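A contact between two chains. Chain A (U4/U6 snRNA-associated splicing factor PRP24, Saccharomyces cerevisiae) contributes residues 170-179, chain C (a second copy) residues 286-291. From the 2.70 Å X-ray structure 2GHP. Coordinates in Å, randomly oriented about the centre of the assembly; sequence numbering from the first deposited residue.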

ATOM      1  N   GLU A 170     -13.890   2.096 -21.406  1.00 42.42           N
ATOM      2  CA  GLU A 170     -12.480   1.811 -21.187  1.00 41.91           C
ATOM      3  C   GLU A 170     -11.777   3.020 -20.571  1.00 42.56           C
ATOM      4  O   GLU A 170     -11.173   2.917 -19.497  1.00 41.85           O
ATOM      5  CB  GLU A 170     -11.803   1.397 -22.485  1.00 41.53           C
ATOM      6  CG  GLU A 170     -10.365   0.938 -22.344  1.00 43.91           C
ATOM      7  CD  GLU A 170     -10.118   0.154 -21.056  1.00 54.19           C
ATOM      8  OE1 GLU A 170     -10.864  -0.815 -20.775  1.00 56.62           O
ATOM      9  OE2 GLU A 170      -9.175   0.516 -20.314  1.00 56.59           O
ATOM     10  N   ASP A 171     -11.874   4.168 -21.233  1.00 43.01           N
ATOM     11  CA  ASP A 171     -11.268   5.371 -20.700  1.00 44.50           C
ATOM     12  C   ASP A 171     -11.562   5.639 -19.228  1.00 45.36           C
ATOM     13  O   ASP A 171     -10.690   6.128 -18.529  1.00 45.94           O
ATOM     14  CB  ASP A 171     -11.602   6.602 -21.536  1.00 45.04           C
ATOM     15  CG  ASP A 171     -10.539   6.903 -22.560  1.00 47.54           C
ATOM     16  OD1 ASP A 171      -9.593   6.089 -22.673  1.00 50.18           O
ATOM     17  OD2 ASP A 171     -10.629   7.953 -23.235  1.00 48.29           O
ATOM     18  N   ALA A 172     -12.768   5.335 -18.750  1.00 45.77           N
ATOM     19  CA  ALA A 172     -13.075   5.546 -17.332  1.00 46.63           C
ATOM     20  C   ALA A 172     -12.248   4.594 -16.441  1.00 48.55           C
ATOM     21  O   ALA A 172     -11.581   5.023 -15.493  1.00 49.61           O
ATOM     22  CB  ALA A 172     -14.562   5.396 -17.063  1.00 45.22           C
ATOM     23  N   ARG A 173     -12.269   3.307 -16.769  1.00 49.19           N
ATOM     24  CA  ARG A 173     -11.497   2.330 -16.031  1.00 48.93           C
ATOM     25  C   ARG A 173     -10.002   2.669 -16.116  1.00 49.77           C
ATOM     26  O   ARG A 173      -9.312   2.686 -15.107  1.00 50.25           O
ATOM     27  CB  ARG A 173     -11.771   0.925 -16.563  1.00 48.58           C
ATOM     28  CG  ARG A 173     -13.232   0.532 -16.540  1.00 50.58           C
ATOM     29  CD  ARG A 173     -13.470  -0.978 -16.619  1.00 51.74           C
ATOM     30  NE  ARG A 173     -12.917  -1.679 -15.452  1.00 59.71           N
ATOM     31  CZ  ARG A 173     -13.235  -2.923 -15.077  1.00 59.60           C
ATOM     32  NH1 ARG A 173     -14.146  -3.625 -15.744  1.00 55.44           N
ATOM     33  NH2 ARG A 173     -12.642  -3.468 -14.019  1.00 60.31           N
ATOM     34  N   TYR A 174      -9.513   2.958 -17.323  1.00 50.51           N
ATOM     35  CA  TYR A 174      -8.094   3.269 -17.573  1.00 50.78           C
ATOM     36  C   TYR A 174      -7.617   4.454 -16.766  1.00 52.42           C
ATOM     37  O   TYR A 174      -6.495   4.513 -16.271  1.00 52.01           O
ATOM     38  CB  TYR A 174      -7.922   3.625 -19.034  1.00 49.70           C
ATOM     39  CG  TYR A 174      -6.503   3.893 -19.410  1.00 49.51           C
ATOM     40  CD1 TYR A 174      -5.601   2.831 -19.580  1.00 49.87           C
ATOM     41  CD2 TYR A 174      -6.038   5.205 -19.601  1.00 44.86           C
ATOM     42  CE1 TYR A 174      -4.270   3.067 -19.931  1.00 48.17           C
ATOM     43  CE2 TYR A 174      -4.704   5.453 -19.946  1.00 39.84           C
ATOM     44  CZ  TYR A 174      -3.828   4.379 -20.105  1.00 47.16           C
ATOM     45  OH  TYR A 174      -2.505   4.587 -20.449  1.00 51.51           O
ATOM     46  N   CYS A 175      -8.504   5.414 -16.670  1.00 54.88           N
ATOM     47  CA  CYS A 175      -8.230   6.674 -16.071  1.00 55.94           C
ATOM     48  C   CYS A 175      -8.064   6.490 -14.554  1.00 55.71           C
ATOM     49  O   CYS A 175      -7.134   7.018 -13.910  1.00 56.08           O
ATOM     50  CB  CYS A 175      -9.407   7.557 -16.415  1.00 56.24           C
ATOM     51  SG  CYS A 175      -9.189   9.178 -15.948  1.00 68.84           S
ATOM     52  N   VAL A 176      -8.954   5.694 -13.986  1.00 54.71           N
ATOM     53  CA  VAL A 176      -8.858   5.338 -12.580  1.00 53.10           C
ATOM     54  C   VAL A 176      -7.581   4.534 -12.331  1.00 53.01           C
ATOM     55  O   VAL A 176      -6.854   4.780 -11.378  1.00 54.41           O
ATOM     56  CB  VAL A 176     -10.115   4.577 -12.114  1.00 52.20           C
ATOM     57  CG1 VAL A 176      -9.845   3.810 -10.840  1.00 51.93           C
ATOM     58  CG2 VAL A 176     -11.222   5.562 -11.922  1.00 48.43           C
ATOM     59  N   GLU A 177      -7.284   3.589 -13.197  1.00 52.26           N
ATOM     60  CA  GLU A 177      -6.113   2.761 -12.973  1.00 52.02           C
ATOM     61  C   GLU A 177      -4.781   3.525 -13.010  1.00 49.72           C
ATOM     62  O   GLU A 177      -3.881   3.228 -12.233  1.00 49.15           O
ATOM     63  CB  GLU A 177      -6.084   1.584 -13.937  1.00 52.48           C
ATOM     64  CG  GLU A 177      -5.443   0.383 -13.298  1.00 59.65           C
ATOM     65  CD  GLU A 177      -6.067  -0.893 -13.767  1.00 71.03           C
ATOM     66  OE1 GLU A 177      -6.910  -0.825 -14.715  1.00 72.58           O
ATOM     67  OE2 GLU A 177      -5.706  -1.950 -13.179  1.00 75.26           O
ATOM     68  N   LYS A 178      -4.664   4.504 -13.901  1.00 47.84           N
ATOM     69  CA  LYS A 178      -3.464   5.316 -13.974  1.00 46.45           C
ATOM     70  C   LYS A 178      -3.382   6.342 -12.854  1.00 46.08           C
ATOM     71  O   LYS A 178      -2.278   6.659 -12.394  1.00 45.93           O
ATOM     72  CB  LYS A 178      -3.412   6.059 -15.299  1.00 46.15           C
ATOM     73  CG  LYS A 178      -3.059   5.205 -16.513  1.00 51.63           C
ATOM     74  CD  LYS A 178      -1.612   4.752 -16.485  1.00 50.40           C
ATOM     75  CE  LYS A 178      -1.014   4.999 -17.812  1.00 52.53           C
ATOM     76  NZ  LYS A 178       0.082   4.053 -17.975  1.00 60.87           N
ATOM     77  N   LEU A 179      -4.525   6.894 -12.435  1.00 44.13           N
ATOM     78  CA  LEU A 179      -4.448   8.096 -11.638  1.00 43.70           C
ATOM     79  C   LEU A 179      -4.538   7.832 -10.174  1.00 44.43           C
ATOM     80  O   LEU A 179      -4.085   8.651  -9.365  1.00 44.81           O
ATOM     81  CB  LEU A 179      -5.462   9.144 -12.060  1.00 43.04           C
ATOM     82  CG  LEU A 179      -5.258   9.730 -13.460  1.00 40.74           C
ATOM     83  CD1 LEU A 179      -6.390  10.740 -13.766  1.00 42.79           C
ATOM     84  CD2 LEU A 179      -3.896  10.366 -13.637  1.00 32.96           C
TER
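Chain C, residues 286-291: SLADKK

Chain A presents one side of a helix. A:Asp171 and A:Tyr174, then the neighbours A:Glu177 and A:Lys178 three and four residues on, face chain C. Chain C lies across it as an extended segment. C:Ser286 and C:Leu287 end a strand, and the residues that follow stay extended, with psi between 133° and 155°. The closest CA pair is A:Lys178 and C:Leu287, 7.7 Å apart. From there chain C passes across the helix, and its contacts step back toward A:Asp171: C:Lys290 pairs with A:Asp171, two turns before A:Lys178.

A:Tyr174 is the centre of the contact. Its chi1 is t, and CA-to-CB points toward chain C. The ring reaches across, and A:Tyr174 OH donates a hydrogen bond to C:Ala288 O at 2.9 Å. That oxygen lies at the ring edge, near its plane, which suits a phenol hydroxyl, whose O-H tends to lie in the ring plane. C:Leu287, with chi1 m and chi2 t, brings CD1 to 3.9 Å from A:Tyr174 CD1. The same C:Leu287 CD1 is 4.0 Å from A:Glu177 OE1.

CA-to-CB of C:Lys290 points toward chain A. With chi1 p and chi2 t, C:Lys290 carries CD past the tyrosine, 4.2 Å from the A:Tyr174 ring centroid, in an off-centre CH-pi contact. Chi3 m and chi4 t then place C:Lys290 NZ 2.8 Å from A:Asp171 OD1, a hydrogen-bonded salt bridge. CA-to-CB of A:Asp171 points sideways to chain C, but its carboxylate end comes nearer; its chi1 of -95° lies between wells.

A:Lys178 also starts sideways. Chi1 and chi2, both m, bend the chain, and its end comes nearer to chain C. A:Lys178 NZ donates to C:Leu287 O at 2.6 Å and to C:Asp289 OD1 at 3.0 Å, the latter a salt bridge. C:Asp289 has CA-to-CB pointing away, yet chi1 m brings its carboxylate within reach of this amine. C:Ala288 also points away and contributes its carbonyl. Together the stretches bury 375 Å².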

ATOM      1  N   SER C 286       3.287  -1.994 -15.526  1.00 54.54           N
ATOM      2  CA  SER C 286       2.108  -1.125 -15.504  1.00 53.01           C
ATOM      3  C   SER C 286       1.476  -1.084 -16.869  1.00 52.03           C
ATOM      4  O   SER C 286       2.116  -1.464 -17.851  1.00 51.46           O
ATOM      5  CB  SER C 286       2.510   0.270 -15.095  1.00 53.14           C
ATOM      6  OG  SER C 286       3.551   0.717 -15.937  1.00 54.69           O
ATOM      7  N   LEU C 287       0.221  -0.632 -16.931  1.00 51.51           N
ATOM      8  CA  LEU C 287      -0.465  -0.428 -18.210  1.00 50.36           C
ATOM      9  C   LEU C 287       0.327   0.573 -19.063  1.00 50.25           C
ATOM     10  O   LEU C 287       0.807   1.574 -18.558  1.00 50.40           O
ATOM     11  CB  LEU C 287      -1.897   0.067 -17.991  1.00 50.21           C
ATOM     12  CG  LEU C 287      -2.974  -0.891 -17.450  1.00 50.99           C
ATOM     13  CD1 LEU C 287      -4.345  -0.372 -17.811  1.00 46.35           C
ATOM     14  CD2 LEU C 287      -2.823  -2.318 -17.996  1.00 54.73           C
ATOM     15  N   ALA C 288       0.491   0.283 -20.346  1.00 49.64           N
ATOM     16  CA  ALA C 288       1.293   1.133 -21.196  1.00 49.18           C
ATOM     17  C   ALA C 288       0.545   2.425 -21.376  1.00 48.90           C
ATOM     18  O   ALA C 288      -0.673   2.445 -21.267  1.00 49.69           O
ATOM     19  CB  ALA C 288       1.537   0.454 -22.534  1.00 49.77           C
ATOM     20  N   ASP C 289       1.264   3.510 -21.611  1.00 48.40           N
ATOM     21  CA  ASP C 289       0.607   4.748 -21.953  1.00 49.54           C
ATOM     22  C   ASP C 289      -0.144   4.485 -23.249  1.00 49.93           C
ATOM     23  O   ASP C 289       0.204   3.565 -23.985  1.00 50.63           O
ATOM     24  CB  ASP C 289       1.623   5.886 -22.089  1.00 49.66           C
ATOM     25  CG  ASP C 289       2.143   6.380 -20.740  1.00 54.67           C
ATOM     26  OD1 ASP C 289       1.677   5.894 -19.690  1.00 61.11           O
ATOM     27  OD2 ASP C 289       3.014   7.279 -20.715  1.00 62.16           O
ATOM     28  N   LYS C 290      -1.199   5.240 -23.517  1.00 49.91           N
ATOM     29  CA  LYS C 290      -1.898   5.029 -24.777  1.00 51.25           C
ATOM     30  C   LYS C 290      -1.459   6.019 -25.840  1.00 52.70           C
ATOM     31  O   LYS C 290      -1.337   7.194 -25.550  1.00 51.92           O
ATOM     32  CB  LYS C 290      -3.420   5.000 -24.603  1.00 50.45           C
ATOM     33  CG  LYS C 290      -3.993   6.039 -23.695  1.00 45.36           C
ATOM     34  CD  LYS C 290      -5.487   5.914 -23.603  1.00 34.06           C
ATOM     35  CE  LYS C 290      -6.152   6.654 -24.733  1.00 32.31           C
ATOM     36  NZ  LYS C 290      -7.599   6.753 -24.506  1.00 35.80           N
ATOM     37  N   LYS C 291      -1.184   5.502 -27.048  1.00 56.04           N
ATOM     38  CA  LYS C 291      -0.716   6.286 -28.220  1.00 58.85           C
ATOM     39  C   LYS C 291      -1.663   7.439 -28.481  1.00 60.35           C
ATOM     40  O   LYS C 291      -2.880   7.250 -28.480  1.00 60.26           O
ATOM     41  CB  LYS C 291      -0.674   5.448 -29.515  1.00 59.28           C
ATOM     42  CG  LYS C 291      -0.385   3.949 -29.383  1.00 64.06           C
ATOM     43  CD  LYS C 291       1.110   3.653 -29.303  1.00 68.82           C
ATOM     44  CE  LYS C 291       1.344   2.151 -29.247  1.00 74.10           C
ATOM     45  NZ  LYS C 291       2.400   1.799 -28.247  1.00 77.27           N
TER